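Local coordinates for protein endo-beta-1,4-glucanase (Ampullaria crossean, PDB 5XBU) that probably hydrolyses internal beta-1,4-glucosidic bonds of cellulose, as a family 45 endoglucanase, at residues P166-G169 with D170-A173. Sequence-based numbering, arbitrary orientation.
Sequences PCPG and DLQA
C167 meets Q172 where the chain turns from a loop into a helix: the CB of C167 lies 3.4 Å from OE1 of Q172, and a water ties the same two residues together. That water accepts from the backbone N of C167 and donates to OE1 of Q172, both at 2.8 Å, bridging the loop to the first turn. Q172 was modelled in two conformers, so the water bridge and the approach of OE1 belong to the one described here and may not be permanent. In it the amide comes back over the loop because CG of Q172 is anti to its backbone N (chi1 -173°) and the chain then bends at chi2 (89°). CB of C167 also has an apolar neighbour in CB of L171.

P168 takes the N-cap position, and its carbonyl accepts the first helical bond: Q172 N donates to P168 O at 2.9 Å, with an N-H...O angle of 163°, the i to i+4 bond that defines the first turn. Its ring runs alongside the L171 side chain, in the same direction, CD of P168 being 3.9 Å from CD1 of L171, while CB of P168 sits 3.5 Å from OD1 of D170. The other carboxylate oxygen, OD2, makes a salt bridge with K55.

At G169 the helical bonding continues, A173 N reaching G169 O at 3.0 Å.

Helix 169-175 follows strand 160-165 after the short loop 166-168, in the double-psi beta-barrel fold of this family. The disulfide from C167 to C81 joins the turn to the start of strand 81-86, and C167 and L171 pack on M107 and P168 on V105, placing the helix start against strand 104-108.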
# COMPACT_ATOMS: atom_id res chain seq x y z
N PRO A 166 4.29 -9.48 10.64
CA PRO A 166 4.65 -10.73 9.97
C PRO A 166 3.55 -11.15 9.00
O PRO A 166 2.36 -11.04 9.28
CB PRO A 166 4.78 -11.73 11.12
CG PRO A 166 4.98 -10.91 12.32
CD PRO A 166 4.28 -9.62 12.11
N CYS A 167 3.94 -11.66 7.84
CA CYS A 167 2.93 -12.09 6.88
C CYS A 167 2.22 -13.35 7.35
O CYS A 167 2.85 -14.25 7.91
CB CYS A 167 3.53 -12.38 5.50
SG CYS A 167 4.11 -10.91 4.63
N PRO A 168 0.92 -13.45 7.11
CA PRO A 168 0.23 -14.71 7.29
C PRO A 168 0.92 -15.80 6.47
O PRO A 168 1.53 -15.54 5.43
CB PRO A 168 -1.17 -14.40 6.77
CG PRO A 168 -1.32 -12.86 6.99
CD PRO A 168 0.03 -12.40 6.60
N GLY A 169 0.80 -17.04 6.94
CA GLY A 169 1.58 -18.12 6.34
C GLY A 169 1.28 -18.33 4.86
O GLY A 169 2.18 -18.65 4.09
N ASP A 170 0.03 -18.16 4.46
CA ASP A 170 -0.28 -18.38 3.05
C ASP A 170 0.39 -17.33 2.17
O ASP A 170 0.89 -17.65 1.08
CB ASP A 170 -1.79 -18.37 2.81
CG ASP A 170 -2.42 -17.02 3.10
OD1 ASP A 170 -2.33 -16.56 4.25
OD2 ASP A 170 -3.01 -16.44 2.17
N LEU A 171 0.43 -16.07 2.63
CA LEU A 171 1.07 -15.01 1.86
C LEU A 171 2.57 -15.19 1.85
O LEU A 171 3.22 -14.96 0.82
CB LEU A 171 0.67 -13.64 2.42
CG LEU A 171 -0.75 -13.21 2.06
CD1 LEU A 171 -1.17 -12.01 2.87
CD2 LEU A 171 -0.87 -12.92 0.58
N GLN A 172 3.13 -15.64 2.96
CA GLN A 172 4.56 -15.91 3.02
C GLN A 172 4.95 -17.00 2.03
O GLN A 172 5.99 -16.90 1.35
CB GLN A 172 4.92 -16.30 4.45
CG GLN A 172 6.38 -16.44 4.70
CD GLN A 172 7.02 -15.14 5.11
OE1 GLN A 172 6.44 -14.06 4.98
NE2 GLN A 172 8.24 -15.23 5.64
N ALA A 173 4.12 -18.04 1.92
CA ALA A 173 4.38 -19.11 0.96
C ALA A 173 4.22 -18.62 -0.48
O ALA A 173 5.01 -18.99 -1.36
CB ALA A 173 3.49 -20.31 1.24
O HOH W 1 6.62 -12.15 7.05